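Local coordinates for transketolase (Campylobacter jejuni, PDB 3L84), which belongs to the thiamine diphosphate-binding transketolase family, with three alpha/beta domains in each chain of a two-subunit assembly, at residues F436-D442 and S493-R499; F415-E419 and H453-L459. All coordinates share one frame. Residue numbers count along the deposited sequence, not the author numbering.

Followed from the N terminus, the chain leaves strand 408-414 through residues 415-419 into helix 418-431, returns as strand 436-440, loops through 453-459 into helix 458-464, and comes back as strand 493-496. Contact 2 closes the first loop, from 415-419 to 453-459; contact 1 opens inside it at 436-442 and closes beyond it at 493-499, so the two loops cross. Contact 1 joins neighbouring strands of the parallel sheet in the pyrimidine binding domain, and contact 2 ties two helix approaches together beside that sheet, at the subunit interface. They meet directly: Thr440 O probably accepts a hydrogen bond from Phe415 N at 2.8 Å, and Phe415 packs on Phe439.

Contact 1: residues F436-D442 and S493-R499; sequences FFIFTHD and SAFVLSR
The Phe495 ring, chi1 m, lies alongside Ile438, its CD2 3.9 Å from Ile438 CD1, and its edge meets Phe436, Phe495 CE2 to Phe436 CB, 4.4 Å; helix 476-488 packs on this face. The extended strands run parallel, axes 4.7 Å apart at 16°, pairing Phe436-Ser493, Phe437-Ala494, Ile438-Phe495 and Phe439-Val496. Four backbone hydrogen bonds stitch them: Phe437 N to Ser493 O (2.9 Å), Phe495 N to Phe437 O (2.8 Å), Phe439 N to Phe495 O (2.8 Å) and Leu497 N to Phe439 O (2.9 Å). These are interior strands of the six-stranded parallel sheet of the THDP-binding fold, order 2-1-3-4-6-5. On the other face small Ala494 leaves room for two phenylalanines: its CB is 4.2 Å from Phe437 CB and 3.9 Å from Phe439 CE2. His441 takes a left-handed backbone (64/58); Arg499 lays CG over its ring, 3.9 Å from the centroid. A water joins His441 NE2 (2.9 Å) and Arg499 NE (3.2 Å), another Asp442 OD1 (2.8 Å) and Arg499 N (2.9 Å). Asp442 OD2 salt-bridges Arg472.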
ATOM      1  N   PHE A 436      11.681  10.081   8.774  1.00  5.60           N
ATOM      2  CA  PHE A 436      11.200  11.191   7.941  1.00  5.58           C
ATOM      3  C   PHE A 436      10.866  10.699   6.547  1.00  5.99           C
ATOM      4  O   PHE A 436      11.621   9.950   5.942  1.00  6.76           O
ATOM      5  CB  PHE A 436      12.284  12.285   7.903  1.00  6.01           C
ATOM      6  CG  PHE A 436      12.795  12.632   9.274  1.00  6.22           C
ATOM      7  CD1 PHE A 436      12.009  13.312  10.158  1.00  7.26           C
ATOM      8  CD2 PHE A 436      14.023  12.198   9.704  1.00  7.58           C
ATOM      9  CE1 PHE A 436      12.431  13.572  11.419  1.00  8.22           C
ATOM     10  CE2 PHE A 436      14.456  12.475  11.000  1.00  8.99           C
ATOM     11  CZ  PHE A 436      13.653  13.119  11.855  1.00  8.03           C
ATOM     12  N   PHE A 437       9.722  11.111   6.043  1.00  5.91           N
ATOM     13  CA  PHE A 437       9.204  10.676   4.751  1.00  6.46           C
ATOM     14  C   PHE A 437       9.234  11.838   3.789  1.00  6.72           C
ATOM     15  O   PHE A 437       8.680  12.903   4.086  1.00  6.73           O
ATOM     16  CB  PHE A 437       7.765  10.102   4.910  1.00  6.80           C
ATOM     17  CG  PHE A 437       7.703   8.818   5.714  1.00  5.63           C
ATOM     18  CD1 PHE A 437       7.642   7.597   5.063  1.00  7.34           C
ATOM     19  CD2 PHE A 437       7.756   8.833   7.088  1.00  7.58           C
ATOM     20  CE1 PHE A 437       7.622   6.413   5.803  1.00  7.83           C
ATOM     21  CE2 PHE A 437       7.747   7.647   7.806  1.00  8.27           C
ATOM     22  CZ  PHE A 437       7.686   6.471   7.153  1.00  7.92           C
ATOM     23  N   ILE A 438       9.863  11.645   2.648  1.00  6.35           N
ATOM     24  CA  ILE A 438      10.126  12.717   1.679  1.00  6.23           C
ATOM     25  C   ILE A 438       9.294  12.370   0.453  1.00  5.99           C
ATOM     26  O   ILE A 438       9.566  11.369  -0.218  1.00  6.85           O
ATOM     27  CB  ILE A 438      11.630  12.797   1.319  1.00  6.84           C
ATOM     28  CG1 ILE A 438      12.560  12.856   2.540  1.00  8.91           C
ATOM     29  CG2 ILE A 438      11.885  13.930   0.337  1.00  7.58           C
ATOM     30  CD1 ILE A 438      12.246  13.855   3.526  1.00  9.90           C
ATOM     31  N   PHE A 439       8.288  13.189   0.159  1.00  5.21           N
ATOM     32  CA  PHE A 439       7.345  12.918  -0.922  1.00  6.35           C
ATOM     33  C   PHE A 439       7.352  14.084  -1.890  1.00  6.35           C
ATOM     34  O   PHE A 439       6.725  15.103  -1.612  1.00  8.45           O
ATOM     35  CB  PHE A 439       5.942  12.710  -0.370  1.00  6.68           C
ATOM     36  CG  PHE A 439       5.764  11.534   0.571  1.00  6.26           C
ATOM     37  CD1 PHE A 439       6.322  10.300   0.322  1.00  8.21           C
ATOM     38  CD2 PHE A 439       4.969  11.663   1.682  1.00  7.90           C
ATOM     39  CE1 PHE A 439       6.087   9.230   1.182  1.00  8.38           C
ATOM     40  CE2 PHE A 439       4.737  10.603   2.540  1.00  8.21           C
ATOM     41  CZ  PHE A 439       5.300   9.404   2.299  1.00  7.85           C
ATOM     42  N   THR A 440       7.964  13.922  -3.052  1.00  5.92           N
ATOM     43  CA  THR A 440       8.005  14.977  -4.036  1.00  6.17           C
ATOM     44  C   THR A 440       6.914  14.764  -5.070  1.00  5.90           C
ATOM     45  O   THR A 440       6.143  13.782  -5.017  1.00  7.31           O
ATOM     46  CB  THR A 440       9.379  15.110  -4.706  1.00  5.92           C
ATOM     47  OG1 THR A 440       9.587  14.036  -5.632  1.00  6.41           O
ATOM     48  CG2 THR A 440      10.498  15.130  -3.671  1.00  6.69           C
ATOM     49  N   HIS A 441       6.758  15.697  -5.981  1.00  5.23           N
ATOM     50  CA  HIS A 441       5.802  15.575  -7.081  1.00  6.29           C
ATOM     51  C   HIS A 441       4.399  15.526  -6.507  1.00  5.94           C
ATOM     52  O   HIS A 441       3.600  14.633  -6.756  1.00  6.52           O
ATOM     53  CB  HIS A 441       6.145  14.378  -7.956  1.00  6.12           C
ATOM     54  CG  HIS A 441       7.414  14.553  -8.727  1.00  6.38           C
ATOM     55  ND1 HIS A 441       8.633  14.768  -8.117  1.00  6.74           N
ATOM     56  CD2 HIS A 441       7.646  14.554 -10.058  1.00  8.93           C
ATOM     57  CE1 HIS A 441       9.564  14.897  -9.052  1.00  7.13           C
ATOM     58  NE2 HIS A 441       8.985  14.798 -10.237  1.00  8.73           N
ATOM     59  N   ASP A 442       4.054  16.568  -5.770  1.00  5.89           N
ATOM     60  CA  ASP A 442       2.883  16.516  -4.868  1.00  5.86           C
ATOM     61  C   ASP A 442       1.519  16.768  -5.459  1.00  6.13           C
ATOM     62  O   ASP A 442       0.555  16.661  -4.715  1.00  6.68           O
ATOM     63  CB  ASP A 442       3.066  17.511  -3.712  1.00  6.42           C
ATOM     64  CG  ASP A 442       2.937  18.969  -4.120  1.00  8.87           C
ATOM     65  OD1 ASP A 442       3.385  19.331  -5.211  1.00  8.18           O
ATOM     66  OD2 ASP A 442       2.459  19.762  -3.271  1.00  9.24           O
ATOM     67  N   SER A 493       7.375  12.589  10.638  1.00  6.68           N
ATOM     68  CA  SER A 493       6.899  13.656   9.754  1.00  6.96           C
ATOM     69  C   SER A 493       7.042  13.273   8.293  1.00  6.53           C
ATOM     70  O   SER A 493       7.978  12.542   7.905  1.00  6.70           O
ATOM     71  CB  SER A 493       7.715  14.941   9.950  1.00  7.66           C
ATOM     72  OG  SER A 493       7.540  15.569  11.233  1.00  8.76           O
ATOM     73  N   ALA A 494       6.115  13.773   7.469  1.00  6.65           N
ATOM     74  CA  ALA A 494       6.200  13.727   6.049  1.00  6.85           C
ATOM     75  C   ALA A 494       6.411  15.139   5.506  1.00  6.80           C
ATOM     76  O   ALA A 494       5.877  16.109   6.057  1.00  7.86           O
ATOM     77  CB  ALA A 494       4.929  13.147   5.434  1.00  8.26           C
ATOM     78  N   PHE A 495       7.170  15.244   4.425  1.00  6.31           N
ATOM     79  CA  PHE A 495       7.427  16.470   3.693  1.00  6.77           C
ATOM     80  C   PHE A 495       6.847  16.297   2.295  1.00  6.41           C
ATOM     81  O   PHE A 495       7.276  15.430   1.530  1.00  7.10           O
ATOM     82  CB  PHE A 495       8.929  16.738   3.657  1.00  6.44           C
ATOM     83  CG  PHE A 495       9.505  17.006   5.010  1.00  7.30           C
ATOM     84  CD1 PHE A 495       9.621  18.299   5.504  1.00  7.90           C
ATOM     85  CD2 PHE A 495       9.854  15.984   5.819  1.00  7.02           C
ATOM     86  CE1 PHE A 495      10.166  18.514   6.781  1.00  9.08           C
ATOM     87  CE2 PHE A 495      10.365  16.207   7.072  1.00  8.26           C
ATOM     88  CZ  PHE A 495      10.511  17.466   7.547  1.00  9.05           C
ATOM     89  N   VAL A 496       5.867  17.139   1.976  1.00  5.41           N
ATOM     90  CA  VAL A 496       5.120  17.078   0.724  1.00  5.76           C
ATOM     91  C   VAL A 496       5.592  18.252  -0.143  1.00  4.89           C
ATOM     92  O   VAL A 496       5.389  19.421   0.223  1.00  6.00           O
ATOM     93  CB  VAL A 496       3.631  17.106   1.006  1.00  5.48           C
ATOM     94  CG1 VAL A 496       2.781  17.206  -0.302  1.00  7.08           C
ATOM     95  CG2 VAL A 496       3.173  15.916   1.852  1.00  6.74           C
ATOM     96  N   LEU A 497       6.291  17.910  -1.220  1.00  5.30           N
ATOM     97  CA  LEU A 497       7.175  18.828  -1.910  1.00  5.09           C
ATOM     98  C   LEU A 497       6.833  18.915  -3.405  1.00  5.52           C
ATOM     99  O   LEU A 497       6.433  17.925  -4.026  1.00  5.09           O
ATOM    100  CB  LEU A 497       8.615  18.357  -1.722  1.00  5.40           C
ATOM    101  CG  LEU A 497       9.041  18.206  -0.254  1.00  5.82           C
ATOM    102  CD1 LEU A 497      10.285  17.345  -0.166  1.00  5.70           C
ATOM    103  CD2 LEU A 497       9.180  19.534   0.438  1.00  6.75           C
ATOM    104  N   SER A 498       7.045  20.094  -4.000  1.00  5.45           N
ATOM    105  CA  SER A 498       6.697  20.325  -5.391  1.00  4.97           C
ATOM    106  C   SER A 498       7.765  19.924  -6.372  1.00  6.61           C
ATOM    107  O   SER A 498       8.975  20.008  -6.063  1.00  7.23           O
ATOM    108  CB  SER A 498       6.351  21.798  -5.617  1.00  5.04           C
ATOM    109  OG  SER A 498       7.516  22.617  -5.562  1.00  6.54           O
ATOM    110  N   ARG A 499       7.332  19.477  -7.553  1.00  6.70           N
ATOM    111  CA  ARG A 499       8.208  19.302  -8.718  1.00  7.77           C
ATOM    112  C   ARG A 499       8.614  20.675  -9.247  1.00  7.57           C
ATOM    113  O   ARG A 499       9.740  20.915  -9.664  1.00  7.41           O
ATOM    114  CB  ARG A 499       7.453  18.511  -9.816  1.00  9.99           C
ATOM    115  CG  ARG A 499       8.312  18.159 -10.994  1.00 12.75           C
ATOM    116  CD  ARG A 499       7.535  17.648 -12.189  1.00 16.52           C
ATOM    117  NE  ARG A 499       8.511  17.215 -13.207  1.00 18.40           N
ATOM    118  CZ  ARG A 499       8.321  17.209 -14.523  1.00 22.76           C
ATOM    119  NH1 ARG A 499       9.310  16.792 -15.319  1.00 23.39           N
ATOM    120  NH2 ARG A 499       7.174  17.625 -15.062  1.00 22.91           N
TER
HETATM  121  O   HOH W   1      10.651  14.974 -12.555  1.00 29.10           O
HETATM  122  O   HOH W   2       4.456  19.017  -7.817  1.00  8.72           O

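Contact 2: residues F415-E419 and H453-L459; sequences FIFSE and HQPIEQL
Residues 415-418 form a type I turn leading into helix 418-431, with backbone angles of -63/-31 at Ile416 and -89/3 at Phe417. Phe415 O accepts both Ser418 N (3.1 Å) and Ser418 OG (2.7 Å); a p rotamer folds the short serine back onto it. Across the contact, His453 ends a 3-10 turn and 454-457 is loop until helix 458-464 begins; Pro455 comes closest to Ile416, CA to CA 5.1 Å. Phe415, chi1 t, presents one side of its flat ring to 453-459: Gln458 CB sits over the face, 3.7 Å from the centroid, a CH-pi contact, and Pro455 CB lies 3.8 Å from Phe415 CD2. Ile416 CB is 4.3 Å from Pro455 CG, and its t, p rotamer brings Ile416 CD1 3.5 Å from Gln458 NE2. Phe417, chi1 m, turns its edge to the His453 ring in an offset edge-to-face pair, centroids 5.4 Å apart and planes at 83°. Gln458 (m, then p) is bent, so that NE2 donates to Glu419 OE2 at 2.8 Å while OE1 accepts Ile456 N at 2.9 Å; an amide can do both at once. Glu419 (m, t) reaches within 3.6 Å of Glu457, OE2 to OE2. Two buried carboxylates thus crowd together at the subunit interface, probably tolerated because Lys422 of the second subunit salt-bridges both and its Arg426 also binds Glu457.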
ATOM      1  N   PHE A 415       5.018  11.398  -4.114  1.00  5.65           N
ATOM      2  CA  PHE A 415       3.879  11.374  -3.199  1.00  5.98           C
ATOM      3  C   PHE A 415       2.819  10.373  -3.651  1.00  6.43           C
ATOM      4  O   PHE A 415       2.178   9.737  -2.815  1.00  6.99           O
ATOM      5  CB  PHE A 415       3.302  12.798  -3.088  1.00  5.96           C
ATOM      6  CG  PHE A 415       2.318  13.034  -1.955  1.00  6.12           C
ATOM      7  CD1 PHE A 415       2.404  12.355  -0.745  1.00  6.92           C
ATOM      8  CD2 PHE A 415       1.349  14.018  -2.093  1.00  6.45           C
ATOM      9  CE1 PHE A 415       1.530  12.658   0.300  1.00  6.68           C
ATOM     10  CE2 PHE A 415       0.497  14.322  -1.048  1.00  6.59           C
ATOM     11  CZ  PHE A 415       0.585  13.636   0.110  1.00  6.44           C
ATOM     12  N   ILE A 416       2.608  10.174  -4.955  1.00  5.99           N
ATOM     13  CA  ILE A 416       1.602   9.207  -5.346  1.00  7.55           C
ATOM     14  C   ILE A 416       1.970   7.794  -4.868  1.00  7.27           C
ATOM     15  O   ILE A 416       1.090   6.989  -4.516  1.00  8.66           O
ATOM     16  CB  ILE A 416       1.395   9.229  -6.873  1.00  8.16           C
ATOM     17  CG1 ILE A 416       0.238   8.327  -7.285  1.00 10.50           C
ATOM     18  CG2 ILE A 416       2.647   8.861  -7.638  1.00  9.17           C
ATOM     19  CD1 ILE A 416      -1.097   8.652  -6.575  1.00 12.92           C
ATOM     20  N   PHE A 417       3.247   7.462  -4.776  1.00  7.09           N
ATOM     21  CA  PHE A 417       3.719   6.153  -4.355  1.00  7.53           C
ATOM     22  C   PHE A 417       3.897   6.031  -2.864  1.00  6.89           C
ATOM     23  O   PHE A 417       4.273   4.956  -2.363  1.00  7.46           O
ATOM     24  CB  PHE A 417       4.960   5.703  -5.165  1.00  8.82           C
ATOM     25  CG  PHE A 417       4.742   5.735  -6.604  1.00 12.58           C
ATOM     26  CD1 PHE A 417       3.496   5.357  -7.141  1.00 11.64           C
ATOM     27  CD2 PHE A 417       5.721   6.208  -7.450  1.00 15.60           C
ATOM     28  CE1 PHE A 417       3.237   5.420  -8.521  1.00 16.03           C
ATOM     29  CE2 PHE A 417       5.448   6.276  -8.846  1.00 18.27           C
ATOM     30  CZ  PHE A 417       4.225   5.911  -9.337  1.00 17.48           C
ATOM     31  N   SER A 418       3.544   7.077  -2.116  1.00  6.98           N
ATOM     32  CA  SER A 418       3.346   6.930  -0.675  1.00  7.25           C
ATOM     33  C   SER A 418       2.353   5.800  -0.398  1.00  6.80           C
ATOM     34  O   SER A 418       2.430   5.132   0.631  1.00  7.58           O
ATOM     35  CB  SER A 418       2.846   8.218  -0.020  1.00  7.67           C
ATOM     36  OG  SER A 418       1.554   8.572  -0.455  1.00  8.10           O
ATOM     37  N   GLU A 419       1.428   5.586  -1.323  1.00  6.10           N
ATOM     38  CA  GLU A 419       0.405   4.546  -1.106  1.00  6.76           C
ATOM     39  C   GLU A 419       1.015   3.163  -1.077  1.00  7.10           C
ATOM     40  O   GLU A 419       0.451   2.262  -0.440  1.00  7.84           O
ATOM     41  CB  GLU A 419      -0.705   4.631  -2.135  1.00  7.06           C
ATOM     42  CG  GLU A 419      -1.404   5.970  -2.087  1.00  7.95           C
ATOM     43  CD  GLU A 419      -2.760   6.030  -2.732  1.00  8.08           C
ATOM     44  OE1 GLU A 419      -3.001   5.293  -3.720  1.00  9.30           O
ATOM     45  OE2 GLU A 419      -3.592   6.815  -2.255  1.00  8.91           O
ATOM     46  N   HIS A 453      -0.019   9.511 -11.902  1.00  6.24           N
ATOM     47  CA  HIS A 453       1.161  10.077 -11.256  1.00  6.74           C
ATOM     48  C   HIS A 453       0.834  11.405 -10.574  1.00  7.53           C
ATOM     49  O   HIS A 453       1.782  12.102 -10.182  1.00 10.85           O
ATOM     50  CB  HIS A 453       2.340  10.218 -12.247  1.00  7.48           C
ATOM     51  CG  HIS A 453       2.904   8.892 -12.642  1.00  8.65           C
ATOM     52  ND1 HIS A 453       4.151   8.429 -12.270  1.00 15.55           N
ATOM     53  CD2 HIS A 453       2.317   7.882 -13.321  1.00  7.63           C
ATOM     54  CE1 HIS A 453       4.320   7.206 -12.773  1.00  7.83           C
ATOM     55  NE2 HIS A 453       3.218   6.860 -13.408  1.00 13.05           N
ATOM     56  N   GLN A 454      -0.448  11.791 -10.467  1.00  6.17           N
ATOM     57  CA  GLN A 454      -0.860  13.061  -9.881  1.00  6.43           C
ATOM     58  C   GLN A 454      -1.597  12.800  -8.616  1.00  5.77           C
ATOM     59  O   GLN A 454      -2.728  12.291  -8.663  1.00  5.96           O
ATOM     60  CB  GLN A 454      -1.709  13.848 -10.854  1.00  6.22           C
ATOM     61  CG  GLN A 454      -0.870  14.382 -12.044  1.00  5.83           C
ATOM     62  CD  GLN A 454      -1.694  14.862 -13.209  1.00  7.16           C
ATOM     63  OE1 GLN A 454      -2.901  14.667 -13.231  1.00  9.84           O
ATOM     64  NE2 GLN A 454      -1.070  15.494 -14.193  1.00  7.42           N
ATOM     65  N   PRO A 455      -1.024  13.122  -7.454  1.00  5.36           N
ATOM     66  CA  PRO A 455      -1.730  12.960  -6.205  1.00  6.06           C
ATOM     67  C   PRO A 455      -3.020  13.766  -6.131  1.00  5.56           C
ATOM     68  O   PRO A 455      -3.139  14.831  -6.745  1.00  6.50           O
ATOM     69  CB  PRO A 455      -0.733  13.485  -5.167  1.00  6.70           C
ATOM     70  CG  PRO A 455       0.578  13.313  -5.800  1.00  6.97           C
ATOM     71  CD  PRO A 455       0.352  13.608  -7.252  1.00  6.14           C
ATOM     72  N   ILE A 456      -4.010  13.195  -5.456  1.00  5.36           N
ATOM     73  CA  ILE A 456      -5.299  13.866  -5.213  1.00  5.92           C
ATOM     74  C   ILE A 456      -5.716  13.657  -3.762  1.00  5.88           C
ATOM     75  O   ILE A 456      -6.014  14.628  -3.045  1.00  6.47           O
ATOM     76  CB  ILE A 456      -6.422  13.342  -6.175  1.00  5.92           C
ATOM     77  CG1 ILE A 456      -6.080  13.573  -7.644  1.00  7.13           C
ATOM     78  CG2 ILE A 456      -7.779  13.955  -5.802  1.00  6.99           C
ATOM     79  CD1 ILE A 456      -6.103  15.025  -8.121  1.00  8.80           C
ATOM     80  N   GLU A 457      -5.729  12.410  -3.318  1.00  6.27           N
ATOM     81  CA  GLU A 457      -6.272  12.001  -2.015  1.00  5.46           C
ATOM     82  C   GLU A 457      -5.214  11.747  -0.931  1.00  5.91           C
ATOM     83  O   GLU A 457      -5.562  11.487   0.227  1.00  6.78           O
ATOM     84  CB  GLU A 457      -7.151  10.749  -2.158  1.00  6.90           C
ATOM     85  CG  GLU A 457      -6.451   9.460  -2.526  1.00  6.99           C
ATOM     86  CD  GLU A 457      -6.194   9.218  -4.019  1.00  8.41           C
ATOM     87  OE1 GLU A 457      -5.905  10.174  -4.798  1.00  7.09           O
ATOM     88  OE2 GLU A 457      -6.194   8.031  -4.439  1.00  7.97           O
ATOM     89  N   GLN A 458      -3.936  11.815  -1.295  1.00  6.15           N
ATOM     90  CA  GLN A 458      -2.892  11.410  -0.365  1.00  6.20           C
ATOM     91  C   GLN A 458      -2.702  12.363   0.794  1.00  7.15           C
ATOM     92  O   GLN A 458      -2.341  11.926   1.890  1.00  6.84           O
ATOM     93  CB  GLN A 458      -1.588  11.164  -1.121  1.00  7.54           C
ATOM     94  CG  GLN A 458      -1.631   9.943  -2.042  1.00  7.39           C
ATOM     95  CD  GLN A 458      -2.487  10.139  -3.283  1.00  6.36           C
ATOM     96  OE1 GLN A 458      -2.556  11.238  -3.823  1.00  8.07           O
ATOM     97  NE2 GLN A 458      -3.107   9.074  -3.772  1.00  8.42           N
ATOM     98  N   LEU A 459      -2.874  13.659   0.578  1.00  6.45           N
ATOM     99  CA  LEU A 459      -2.789  14.612   1.675  1.00  7.10           C
ATOM    100  C   LEU A 459      -3.836  14.268   2.726  1.00  7.06           C
ATOM    101  O   LEU A 459      -3.559  14.296   3.938  1.00  8.62           O
ATOM    102  CB  LEU A 459      -2.967  16.014   1.110  1.00  9.69           C
ATOM    103  CG  LEU A 459      -2.525  17.231   1.857  1.00 11.98           C
ATOM    104  CD1 LEU A 459      -1.044  17.117   2.283  1.00 11.41           C
ATOM    105  CD2 LEU A 459      -2.700  18.440   0.949  1.00 11.84           C
TER